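Local coordinates for protein adenine phosphoribosyltransferase, putative (Trypanosoma brucei brucei, PDB 5VN4) that probably catalyses transfer of the phosphoribosyl group of 5-phosphoribosyl diphosphate to adenine, giving AMP and diphosphate in purine salvage, as a homodimer, at residues A[125-130]-A[135-140]; A[150-155]-A[168-173]; A[155-160]-A[206-211]; A[162-167]-A[196-201]. All coordinates share one frame; numbering follows the deposited sequence. Where two conformers were deposited one is given.

Contact 1: residues A[125-130]-A[135-140]; sequences YTKEYA and ECMTVR. With HSX (5-O-phosphono-alpha-D-ribofuranose), chain D; ADE (adenine), chain C; PPV (pyrophosphate), chain E.
Tyr125 meets Glu135 through its backbone and its ring, and Met137 through the ring. Its N donates to Glu135 O at 3.2 Å. The same Glu135 O sits over one face of the Tyr125 ring, offset toward the rim. A water donates to both Tyr125 O and Glu135 O, which ties the two backbones a second time. The Tyr125 ring owes its place to chi1 of 61°, with CG between the backbone N and the carbonyl carbon. Met137 N lies at the ring edge, in plane. A bend at chi2 (-65°) folds the Met137 chain back to the ring, with CE 3.9 Å from Tyr125 CE2. Met137 SD lies 5.1 Å from the ring centroid, an oblique Met-aromatic contact. Glu135 CB packs 3.7 Å from Tyr125 OH.

The chain then enters the ligand site through a type I turn from Lys127 to Ala130. Lys127 NZ donates to O1 of the ribose phosphate at 3.0 Å and is also hydrogen-bonded to Thr162 OG1. Glu128 N donates to phosphate O3X at 2.7 Å. Glu128 OE1 accepts adenine N6 at 3.1 Å. Tyr129 OH donates to pyrophosphate O11 at 2.5 Å, in the ring plane.

Outside, Met137 packs on Ala165 and Leu169 of helix 161-172 and on Ile109 of strand 106-109, while strand 138-140 pairs antiparallel with strand 119-121.

Contact 2: residues A[150-155]-A[168-173]; sequences VVLIDD and QLVDAC. With HSX (5-O-phosphono-alpha-D-ribofuranose), chain D.
Strand 150-153 faces the C-terminal half of helix 161-172, with Val150 CA and Val170 CA 8.0 Å apart as the closest backbone pair. Val150, Leu152 and Val170 carry the contact, and all three are buried. Val150 and Leu152 alternate with Val151 along the strand, so both point toward the helix while Val151 points away. Val150 CG2 is the touching branch. With CG1 turned to -50°, CG2 falls between the backbone N and the carbonyl carbon. It reaches both methyls of Val170 and lies 3.9 Å from Val170 CG2. The two valines lie alongside, pointing opposite ways. Leu152 comes in beside them, with its CD2 4.2 Å from Val170 CG2. One methyl of Val170 is therefore shared by two strand residues.

Helix 161-172 covers this strand further toward the ligand as well, since Leu152 also packs on Met163 and Val167. Strand 149-153 runs parallel to strands 83-87 and 176-182, which lie on its two sides. This is strand-to-helix packing in the alpha/beta core of the type I phosphoribosyltransferase fold.

Past the strand, two carboxylates take the sugar hydroxyls. Ribose O3 donates to Asp154 OD2 at 2.6 Å, and ribose O2 donates to Asp155 OD1 at 2.7 Å. Asp155 OD2 makes a salt bridge with Arg90 NH1, which probably helps to fix that carboxylate.

The chemistry thus divides along the strand: apolar side chains join strand to helix at Val150 and Leu152, and the acidic pair that follows grips the ribose.

Contact 3: residues A[155-160]-A[206-211]; sequences DVIATG and VPFVTL. With HSX (5-O-phosphono-alpha-D-ribofuranose), chain D; ADE (adenine), chain C.
Ile157 has CG1 anti to its carbonyl carbon (chi1 -60°) and an extended chi2 of 172°, which carries CD1 over to Phe208 and Thr210. Thr210 has chi1 of 60°, which leaves its CG2 methyl, not its hydroxyl, for the isoleucine. Ile157 CD1 lies 3.6 Å from Thr210 CG2 and 3.8 Å from Phe208 CD2. The second branch, Ile157 CG2, sits at the edge of the Phe208 ring, in plane, 3.9 Å from CE2. Ile157 crosses both partners obliquely. The contact is buried and apolar. His196 stacks edge-to-face with Phe208, and Val180 touches both Ile157 and Phe208.

Val156 points the other way and packs under adenine, with CG2 3.7 Å from N3. The next residues wrap the 5'-phosphate of the ribose phosphate (HSX). Ala158 N and Gly160 N both donate to its O2X, the first at 2.8 Å. Thr159 N donates to O3X, and Thr159 OG1 donates to HSX O3X at 2.6 Å. Gly160 has positive phi and takes the N-cap position of the helix that follows.

A phosphate held by consecutive backbone N-H groups at a helix start is the 5'-phosphate loop of the phosphoribosyltransferase signature motif, here backed by strand 208-210.

Contact 4: residues A[162-167]-A[196-201]; sequences TMLAGV and HTFAGG. With HSX (5-O-phosphono-alpha-D-ribofuranose), chain D.
Thr162 opens the segment in the first turn of helix 161-172, just after the phosphate-binding loop of the type I phosphoribosyltransferase fold. Its N donates to O1X of the ribose phosphate at 2.9 Å, and its OG1 donates to the same oxygen at 2.6 Å. Two bonds from one residue thus grip one phosphate oxygen. The N-terminal helix end probably adds a favourable field for the anion. Met163 turns inward to Leu152 and Val180 of the sheet.

Leu164 begins the contact with segment 196-201. Its CG is anti to the backbone N, with chi1 at 174°, and this turns CD1 toward Phe198. The two side chains cross at about a right angle. Leu164 CD1 lies 3.8 Å from Phe198 CB. One turn on, Val167 runs antiparallel beside the Phe198 side chain. Val167 also packs on Leu152, Leu177 and Tyr203, which ties this patch to the sheet below.

Phe198 is the first residue to leave helical angles after helix 192-197. It reaches back to helix 161-172 and joins the two helices by apolar packing. Ala199 CB lies over one face of its ring, toward the rim, and Val167 CG1 approaches the ring obliquely, 3.8 Å from Phe198 CD2.

Each contact has a segment touching the ribose phosphate; the packing of contacts 2 and 4 lies further off. Contacts 1 and 3 also reach adenine. Contact 1 meets contact 4 through a probable hydrogen bond from Lys127 NZ to Thr162 OG1, at 2.8 Å. Contacts 1 and 3 meet beside adenine, where Glu128 OE1 lies 3.7 Å from Ala158 CB. Contacts 2 and 3 share Asp155, and the strand on the helix leads through strand 156-157 into the phosphate loop. Contacts 2 and 4 have centres about 9 Å apart and both use helix 161-172. Contact 4 is nested in the chain loop closed by contact 3, and His196 NE2 probably bonds Val206 O at 2.8 Å.

Contact 1: residues A[125-130]-A[135-140]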
# COMPACT_ATOMS: atom_id res chain seq x y z
N TYR A 125 -15.96 9.01 7.91
CA TYR A 125 -14.75 9.47 8.56
C TYR A 125 -14.48 10.94 8.25
O TYR A 125 -15.09 11.55 7.37
CB TYR A 125 -13.54 8.60 8.20
CG TYR A 125 -13.17 8.52 6.73
CD1 TYR A 125 -12.57 9.60 6.08
CD2 TYR A 125 -13.38 7.36 6.00
CE1 TYR A 125 -12.21 9.51 4.73
CE2 TYR A 125 -13.03 7.26 4.67
CZ TYR A 125 -12.44 8.34 4.04
OH TYR A 125 -12.09 8.24 2.71
N THR A 126 -13.56 11.51 9.03
CA THR A 126 -12.98 12.81 8.75
C THR A 126 -11.46 12.69 8.83
O THR A 126 -10.93 11.76 9.44
CB THR A 126 -13.49 13.89 9.72
OG1 THR A 126 -13.07 13.57 11.06
CG2 THR A 126 -15.02 13.97 9.68
N LYS A 127 -10.77 13.62 8.17
CA LYS A 127 -9.31 13.70 8.22
C LYS A 127 -8.93 15.16 8.40
O LYS A 127 -9.76 16.06 8.27
CB LYS A 127 -8.66 13.16 6.92
CG LYS A 127 -8.98 11.71 6.56
CD LYS A 127 -8.37 11.39 5.20
CE LYS A 127 -8.44 9.90 4.85
NZ LYS A 127 -7.47 9.09 5.64
N GLU A 128 -7.63 15.41 8.66
CA GLU A 128 -7.16 16.79 8.78
C GLU A 128 -7.65 17.65 7.62
O GLU A 128 -8.02 18.82 7.80
CB GLU A 128 -5.62 16.83 8.86
CG GLU A 128 -5.06 18.24 9.13
CD GLU A 128 -3.54 18.36 9.03
OE1 GLU A 128 -2.85 17.38 8.68
OE2 GLU A 128 -3.02 19.46 9.30
N TYR A 129 -7.69 17.07 6.42
CA TYR A 129 -8.06 17.81 5.22
C TYR A 129 -9.35 17.34 4.58
O TYR A 129 -9.62 17.68 3.42
CB TYR A 129 -6.91 17.80 4.21
CG TYR A 129 -6.32 16.44 3.90
CD1 TYR A 129 -7.04 15.48 3.19
CD2 TYR A 129 -5.01 16.14 4.26
CE1 TYR A 129 -6.47 14.25 2.87
CE2 TYR A 129 -4.44 14.93 3.95
CZ TYR A 129 -5.17 13.99 3.26
OH TYR A 129 -4.57 12.79 2.94
N ALA A 130 -10.18 16.57 5.29
CA ALA A 130 -11.41 16.05 4.70
C ALA A 130 -12.55 16.23 5.69
O ALA A 130 -12.52 15.68 6.79
CB ALA A 130 -11.27 14.57 4.31
N GLU A 135 -18.07 8.94 2.56
CA GLU A 135 -16.97 7.99 2.58
C GLU A 135 -16.78 7.38 3.96
O GLU A 135 -16.68 8.10 4.96
CB GLU A 135 -15.67 8.67 2.13
CG GLU A 135 -15.71 9.24 0.71
CD GLU A 135 -16.03 8.19 -0.34
OE1 GLU A 135 -16.55 8.58 -1.42
OE2 GLU A 135 -15.78 6.99 -0.11
N CYS A 136 -16.71 6.05 4.01
CA CYS A 136 -16.43 5.30 5.22
C CYS A 136 -15.27 4.36 4.94
O CYS A 136 -14.90 4.12 3.78
CB CYS A 136 -17.64 4.45 5.65
SG CYS A 136 -19.19 5.36 5.85
N MET A 137 -14.68 3.82 6.01
CA MET A 137 -13.73 2.72 5.88
C MET A 137 -14.46 1.40 6.06
O MET A 137 -15.49 1.32 6.75
CB MET A 137 -12.63 2.83 6.93
CG MET A 137 -11.65 3.97 6.69
SD MET A 137 -10.72 3.74 5.16
CE MET A 137 -9.77 5.26 5.12
N THR A 138 -13.92 0.36 5.43
CA THR A 138 -14.52 -0.97 5.49
C THR A 138 -13.43 -2.01 5.74
O THR A 138 -12.25 -1.78 5.50
CB THR A 138 -15.29 -1.33 4.21
OG1 THR A 138 -14.39 -1.29 3.09
CG2 THR A 138 -16.44 -0.35 3.98
N VAL A 139 -13.86 -3.18 6.23
CA VAL A 139 -12.98 -4.32 6.44
C VAL A 139 -13.77 -5.59 6.14
O VAL A 139 -14.99 -5.63 6.32
CB VAL A 139 -12.39 -4.31 7.88
CG1 VAL A 139 -13.45 -4.69 8.92
CG2 VAL A 139 -11.16 -5.20 7.97
N ARG A 140 -13.08 -6.61 5.66
CA ARG A 140 -13.73 -7.87 5.32
C ARG A 140 -14.24 -8.54 6.58
O ARG A 140 -13.50 -8.69 7.56
CB ARG A 140 -12.71 -8.79 4.63
CG ARG A 140 -13.30 -9.90 3.78
CD ARG A 140 -12.20 -10.69 3.08
NE ARG A 140 -11.32 -11.37 4.03
CZ ARG A 140 -11.63 -12.51 4.65
NH1 ARG A 140 -12.80 -13.10 4.41
NH2 ARG A 140 -10.79 -13.06 5.50
C1 HSX D . -4.14 10.65 5.30
O4 HSX D . -4.98 11.05 6.39
C2 HSX D . -3.08 9.78 5.96
O2 HSX D . -2.47 8.88 5.03
C3 HSX D . -3.87 9.09 7.06
O3 HSX D . -4.65 8.00 6.53
C4 HSX D . -4.82 10.18 7.51
C5 HSX D . -4.31 10.95 8.73
O5 HSX D . -5.16 12.07 9.00
P' HSX D . -6.22 12.05 10.23
O1X HSX D . -7.38 11.15 9.85
O2X HSX D . -5.47 11.56 11.44
O3X HSX D . -6.61 13.51 10.35
O1 HSX D . -4.91 9.88 4.36
N9 ADE C . -2.54 13.14 6.30
C8 ADE C . -3.20 13.96 7.16
N7 ADE C . -2.54 15.06 7.45
C5 ADE C . -1.37 14.95 6.74
C6 ADE C . -0.24 15.80 6.62
N6 ADE C . -0.11 16.98 7.26
N1 ADE C . 0.76 15.38 5.82
C2 ADE C . 0.64 14.20 5.19
N3 ADE C . -0.37 13.33 5.22
C4 ADE C . -1.35 13.77 6.02
O11 PPV E . -6.25 11.04 2.26
P1 PPV E . -6.24 9.97 1.19
O21 PPV E . -6.50 10.50 -0.20
O31 PPV E . -7.07 8.76 1.58
OPP PPV E . -4.71 9.45 1.21
P2 PPV E . -4.00 8.13 0.62
O12 PPV E . -2.69 8.78 0.25
O22 PPV E . -3.97 7.17 1.80
O32 PPV E . -4.77 7.61 -0.57
O HOH W 1 -16.49 10.88 5.21

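Contact 2: residues A[150-155]-A[168-173]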
# COMPACT_ATOMS: atom_id res chain seq x y z
N VAL A 150 -5.00 -7.04 17.74
CA VAL A 150 -4.68 -6.34 16.50
C VAL A 150 -3.91 -5.05 16.74
O VAL A 150 -4.01 -4.40 17.78
CB VAL A 150 -5.94 -6.10 15.64
CG1 VAL A 150 -6.73 -7.39 15.47
CG2 VAL A 150 -6.80 -5.02 16.24
N VAL A 151 -3.12 -4.69 15.73
CA VAL A 151 -2.47 -3.38 15.64
C VAL A 151 -3.05 -2.67 14.43
O VAL A 151 -3.15 -3.28 13.35
CB VAL A 151 -0.95 -3.54 15.50
CG1 VAL A 151 -0.28 -2.21 15.11
CG2 VAL A 151 -0.35 -4.09 16.78
N LEU A 152 -3.43 -1.41 14.59
CA LEU A 152 -3.81 -0.54 13.48
C LEU A 152 -2.58 0.25 13.04
O LEU A 152 -1.88 0.80 13.89
CB LEU A 152 -4.89 0.44 13.92
CG LEU A 152 -6.29 -0.13 14.12
CD1 LEU A 152 -7.16 0.86 14.88
CD2 LEU A 152 -6.91 -0.49 12.78
N ILE A 153 -2.32 0.31 11.73
CA ILE A 153 -1.15 1.02 11.23
C ILE A 153 -1.52 1.96 10.08
O ILE A 153 -2.34 1.62 9.21
CB ILE A 153 0.01 0.07 10.84
CG1 ILE A 153 1.30 0.85 10.56
CG2 ILE A 153 -0.36 -0.82 9.65
CD1 ILE A 153 2.55 -0.01 10.56
N ASP A 154 -0.94 3.16 10.11
CA ASP A 154 -1.06 4.14 9.04
C ASP A 154 0.26 4.89 8.95
O ASP A 154 1.16 4.67 9.76
CB ASP A 154 -2.22 5.09 9.33
CG ASP A 154 -2.89 5.60 8.07
OD1 ASP A 154 -2.34 5.39 6.96
OD2 ASP A 154 -3.98 6.20 8.21
N ASP A 155 0.39 5.78 7.96
CA ASP A 155 1.60 6.61 7.94
C ASP A 155 1.50 7.78 8.91
O ASP A 155 2.33 7.92 9.82
CB ASP A 155 2.01 7.01 6.51
CG ASP A 155 1.08 8.01 5.85
OD1 ASP A 155 -0.15 7.95 6.09
OD2 ASP A 155 1.59 8.83 5.05
N GLN A 168 -13.56 1.80 15.21
CA GLN A 168 -14.95 1.36 15.06
C GLN A 168 -15.02 -0.03 14.44
O GLN A 168 -15.83 -0.87 14.87
CB GLN A 168 -15.73 2.37 14.23
CG GLN A 168 -15.92 3.69 14.95
CD GLN A 168 -16.41 4.82 14.07
OE1 GLN A 168 -16.36 4.73 12.84
NE2 GLN A 168 -16.88 5.91 14.69
N LEU A 169 -14.17 -0.31 13.44
CA LEU A 169 -14.19 -1.62 12.79
C LEU A 169 -13.63 -2.71 13.69
O LEU A 169 -14.14 -3.84 13.70
CB LEU A 169 -13.42 -1.54 11.47
CG LEU A 169 -14.03 -0.61 10.42
CD1 LEU A 169 -13.06 -0.43 9.25
CD2 LEU A 169 -15.37 -1.14 9.92
N VAL A 170 -12.58 -2.40 14.46
CA VAL A 170 -12.07 -3.36 15.44
C VAL A 170 -13.14 -3.66 16.48
O VAL A 170 -13.38 -4.83 16.83
CB VAL A 170 -10.78 -2.82 16.09
CG1 VAL A 170 -10.34 -3.70 17.25
CG2 VAL A 170 -9.67 -2.69 15.05
N ASP A 171 -13.80 -2.61 16.97
CA ASP A 171 -14.87 -2.74 17.95
C ASP A 171 -16.02 -3.58 17.40
O ASP A 171 -16.66 -4.33 18.15
CB ASP A 171 -15.34 -1.34 18.33
CG ASP A 171 -16.37 -1.34 19.42
OD1 ASP A 171 -15.98 -1.55 20.59
OD2 ASP A 171 -17.55 -1.10 19.11
N ALA A 172 -16.29 -3.48 16.10
CA ALA A 172 -17.39 -4.22 15.49
C ALA A 172 -17.19 -5.73 15.54
O ALA A 172 -18.17 -6.47 15.39
CB ALA A 172 -17.58 -3.77 14.04
N CYS A 173 -15.96 -6.20 15.74
CA CYS A 173 -15.68 -7.62 15.89
C CYS A 173 -15.29 -8.00 17.31
O CYS A 173 -14.99 -9.18 17.56
CB CYS A 173 -14.60 -8.07 14.90
SG CYS A 173 -15.02 -7.81 13.16
C1 HSX D . -4.14 10.65 5.30
O4 HSX D . -4.98 11.05 6.39
C2 HSX D . -3.08 9.78 5.96
O2 HSX D . -2.47 8.88 5.03
C3 HSX D . -3.87 9.09 7.06
O3 HSX D . -4.65 8.00 6.53
C4 HSX D . -4.82 10.18 7.51
C5 HSX D . -4.31 10.95 8.73
O5 HSX D . -5.16 12.07 9.00
P' HSX D . -6.22 12.05 10.23
O1X HSX D . -7.38 11.15 9.85
O2X HSX D . -5.47 11.56 11.44
O3X HSX D . -6.61 13.51 10.35
O1 HSX D . -4.91 9.88 4.36

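Contact 3: residues A[155-160]-A[206-211]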
# COMPACT_ATOMS: atom_id res chain seq x y z
N ASP A 155 0.39 5.78 7.96
CA ASP A 155 1.60 6.61 7.94
C ASP A 155 1.50 7.78 8.91
O ASP A 155 2.33 7.92 9.82
CB ASP A 155 2.01 7.01 6.51
CG ASP A 155 1.08 8.01 5.85
OD1 ASP A 155 -0.15 7.95 6.09
OD2 ASP A 155 1.59 8.83 5.05
N VAL A 156 0.48 8.63 8.75
CA VAL A 156 0.33 9.85 9.53
C VAL A 156 -0.88 9.71 10.44
O VAL A 156 -1.94 9.23 10.01
CB VAL A 156 0.15 11.07 8.60
CG1 VAL A 156 -0.10 12.35 9.41
CG2 VAL A 156 1.35 11.23 7.69
N ILE A 157 -0.74 10.15 11.68
CA ILE A 157 -1.87 10.39 12.58
C ILE A 157 -1.93 11.89 12.82
O ILE A 157 -0.99 12.48 13.37
CB ILE A 157 -1.75 9.61 13.89
CG1 ILE A 157 -1.69 8.10 13.60
CG2 ILE A 157 -2.95 9.94 14.79
CD1 ILE A 157 -1.39 7.24 14.79
N ALA A 158 -3.03 12.52 12.37
CA ALA A 158 -3.20 13.95 12.46
C ALA A 158 -4.37 14.20 13.41
O ALA A 158 -4.17 14.17 14.64
CB ALA A 158 -3.35 14.57 11.06
N THR A 159 -5.59 14.41 12.91
CA THR A 159 -6.73 14.57 13.80
C THR A 159 -7.14 13.27 14.48
O THR A 159 -7.88 13.32 15.47
CB THR A 159 -7.95 15.09 13.04
OG1 THR A 159 -8.42 14.08 12.13
CG2 THR A 159 -7.65 16.37 12.30
N GLY A 160 -6.71 12.12 13.98
CA GLY A 160 -7.18 10.86 14.51
C GLY A 160 -8.52 10.41 13.98
O GLY A 160 -9.03 9.37 14.44
N VAL A 206 -5.11 2.31 24.98
CA VAL A 206 -4.42 1.88 23.77
C VAL A 206 -3.33 2.90 23.45
O VAL A 206 -3.65 4.05 23.13
CB VAL A 206 -5.39 1.74 22.59
CG1 VAL A 206 -4.60 1.44 21.31
CG2 VAL A 206 -6.40 0.64 22.87
N PRO A 207 -2.05 2.53 23.50
CA PRO A 207 -1.00 3.48 23.13
C PRO A 207 -1.02 3.80 21.64
O PRO A 207 -1.26 2.93 20.80
CB PRO A 207 0.29 2.76 23.51
CG PRO A 207 -0.13 1.70 24.50
CD PRO A 207 -1.51 1.28 24.05
N PHE A 208 -0.79 5.07 21.32
CA PHE A 208 -0.44 5.51 19.98
C PHE A 208 1.08 5.64 19.92
O PHE A 208 1.67 6.30 20.77
CB PHE A 208 -1.04 6.89 19.68
CG PHE A 208 -2.49 6.87 19.24
CD1 PHE A 208 -3.43 6.06 19.86
CD2 PHE A 208 -2.91 7.71 18.23
CE1 PHE A 208 -4.77 6.09 19.45
CE2 PHE A 208 -4.23 7.75 17.81
CZ PHE A 208 -5.17 6.94 18.42
N VAL A 209 1.69 5.04 18.91
CA VAL A 209 3.14 5.08 18.73
C VAL A 209 3.42 5.60 17.33
O VAL A 209 3.15 4.90 16.34
CB VAL A 209 3.77 3.69 18.93
CG1 VAL A 209 5.26 3.72 18.61
CG2 VAL A 209 3.51 3.19 20.35
N THR A 210 3.93 6.83 17.23
CA THR A 210 4.29 7.40 15.94
C THR A 210 5.77 7.74 15.98
O THR A 210 6.20 8.54 16.82
CB THR A 210 3.46 8.64 15.60
OG1 THR A 210 3.64 9.65 16.60
CG2 THR A 210 1.98 8.30 15.51
N LEU A 211 6.55 7.15 15.08
CA LEU A 211 8.00 7.20 15.21
C LEU A 211 8.53 8.63 15.30
O LEU A 211 9.34 8.94 16.18
CB LEU A 211 8.68 6.43 14.07
CG LEU A 211 8.37 4.93 14.08
CD1 LEU A 211 9.23 4.21 13.03
CD2 LEU A 211 8.57 4.31 15.46
C1 HSX D . -4.14 10.65 5.30
O4 HSX D . -4.98 11.05 6.39
C2 HSX D . -3.08 9.78 5.96
O2 HSX D . -2.47 8.88 5.03
C3 HSX D . -3.87 9.09 7.06
O3 HSX D . -4.65 8.00 6.53
C4 HSX D . -4.82 10.18 7.51
C5 HSX D . -4.31 10.95 8.73
O5 HSX D . -5.16 12.07 9.00
P' HSX D . -6.22 12.05 10.23
O1X HSX D . -7.38 11.15 9.85
O2X HSX D . -5.47 11.56 11.44
O3X HSX D . -6.61 13.51 10.35
O1 HSX D . -4.91 9.88 4.36
N9 ADE C . -2.54 13.14 6.30
C8 ADE C . -3.20 13.96 7.16
N7 ADE C . -2.54 15.06 7.45
C5 ADE C . -1.37 14.95 6.74
C6 ADE C . -0.24 15.80 6.62
N6 ADE C . -0.11 16.98 7.26
N1 ADE C . 0.76 15.38 5.82
C2 ADE C . 0.64 14.20 5.19
N3 ADE C . -0.37 13.33 5.22
C4 ADE C . -1.35 13.77 6.02

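Contact 4: residues A[162-167]-A[196-201]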
# COMPACT_ATOMS: atom_id res chain seq x y z
N THR A 162 -9.13 9.17 10.95
CA THR A 162 -8.95 7.90 10.26
C THR A 162 -8.80 6.77 11.27
O THR A 162 -9.44 5.72 11.13
CB THR A 162 -7.75 7.98 9.32
OG1 THR A 162 -7.95 9.07 8.40
CG2 THR A 162 -7.57 6.67 8.53
N MET A 163 -7.98 6.97 12.30
CA MET A 163 -7.82 5.94 13.32
C MET A 163 -9.15 5.60 13.98
O MET A 163 -9.41 4.43 14.28
CB MET A 163 -6.76 6.32 14.35
CG MET A 163 -5.34 5.99 13.93
SD MET A 163 -5.10 4.21 13.74
CE MET A 163 -3.56 4.25 12.79
N LEU A 164 -10.00 6.61 14.22
CA LEU A 164 -11.31 6.35 14.81
C LEU A 164 -12.11 5.38 13.95
O LEU A 164 -12.78 4.48 14.48
CB LEU A 164 -12.06 7.67 14.98
CG LEU A 164 -13.52 7.54 15.45
CD1 LEU A 164 -13.60 6.88 16.83
CD2 LEU A 164 -14.23 8.89 15.44
N ALA A 165 -12.08 5.55 12.63
CA ALA A 165 -12.78 4.62 11.75
C ALA A 165 -12.25 3.20 11.93
O ALA A 165 -13.02 2.24 11.96
CB ALA A 165 -12.65 5.09 10.31
N GLY A 166 -10.93 3.05 12.05
CA GLY A 166 -10.37 1.74 12.31
C GLY A 166 -10.79 1.18 13.65
O GLY A 166 -11.11 -0.01 13.76
N VAL A 167 -10.81 2.03 14.69
CA VAL A 167 -11.26 1.60 16.01
C VAL A 167 -12.70 1.10 15.95
O VAL A 167 -13.04 0.08 16.55
CB VAL A 167 -11.08 2.73 17.04
CG1 VAL A 167 -11.72 2.36 18.38
CG2 VAL A 167 -9.61 3.06 17.24
N HIS A 196 -9.61 7.51 21.99
CA HIS A 196 -9.59 7.35 23.44
C HIS A 196 -10.89 7.76 24.11
O HIS A 196 -11.07 7.49 25.30
CB HIS A 196 -8.44 8.15 24.06
CG HIS A 196 -7.10 7.52 23.85
ND1 HIS A 196 -5.92 8.17 24.16
CD2 HIS A 196 -6.74 6.32 23.34
CE1 HIS A 196 -4.90 7.38 23.87
NE2 HIS A 196 -5.37 6.25 23.37
N THR A 197 -11.80 8.41 23.39
CA THR A 197 -13.07 8.80 23.96
C THR A 197 -14.25 8.07 23.34
O THR A 197 -15.34 8.08 23.92
CB THR A 197 -13.26 10.33 23.94
OG1 THR A 197 -13.21 10.81 22.60
CG2 THR A 197 -12.16 11.02 24.74
N PHE A 198 -14.04 7.39 22.21
CA PHE A 198 -15.07 6.55 21.59
C PHE A 198 -15.63 5.55 22.59
O PHE A 198 -14.90 4.97 23.40
CB PHE A 198 -14.44 5.79 20.41
CG PHE A 198 -15.36 4.78 19.77
CD1 PHE A 198 -16.49 5.19 19.08
CD2 PHE A 198 -15.09 3.42 19.85
CE1 PHE A 198 -17.34 4.27 18.49
CE2 PHE A 198 -15.94 2.48 19.25
CZ PHE A 198 -17.06 2.91 18.57
N ALA A 199 -16.95 5.34 22.53
CA ALA A 199 -17.62 4.32 23.33
C ALA A 199 -17.31 4.48 24.82
O ALA A 199 -16.99 3.51 25.52
CB ALA A 199 -17.31 2.91 22.83
N GLY A 200 -17.36 5.72 25.29
CA GLY A 200 -17.16 6.00 26.70
C GLY A 200 -15.77 5.69 27.22
O GLY A 200 -15.61 5.44 28.42
N GLY A 201 -14.76 5.70 26.35
CA GLY A 201 -13.40 5.46 26.78
C GLY A 201 -12.95 4.02 26.74
O GLY A 201 -11.92 3.69 27.34
C1 HSX D . -4.14 10.65 5.30
O4 HSX D . -4.98 11.05 6.39
C2 HSX D . -3.08 9.78 5.96
O2 HSX D . -2.47 8.88 5.03
C3 HSX D . -3.87 9.09 7.06
O3 HSX D . -4.65 8.00 6.53
C4 HSX D . -4.82 10.18 7.51
C5 HSX D . -4.31 10.95 8.73
O5 HSX D . -5.16 12.07 9.00
P' HSX D . -6.22 12.05 10.23
O1X HSX D . -7.38 11.15 9.85
O2X HSX D . -5.47 11.56 11.44
O3X HSX D . -6.61 13.51 10.35
O1 HSX D . -4.91 9.88 4.36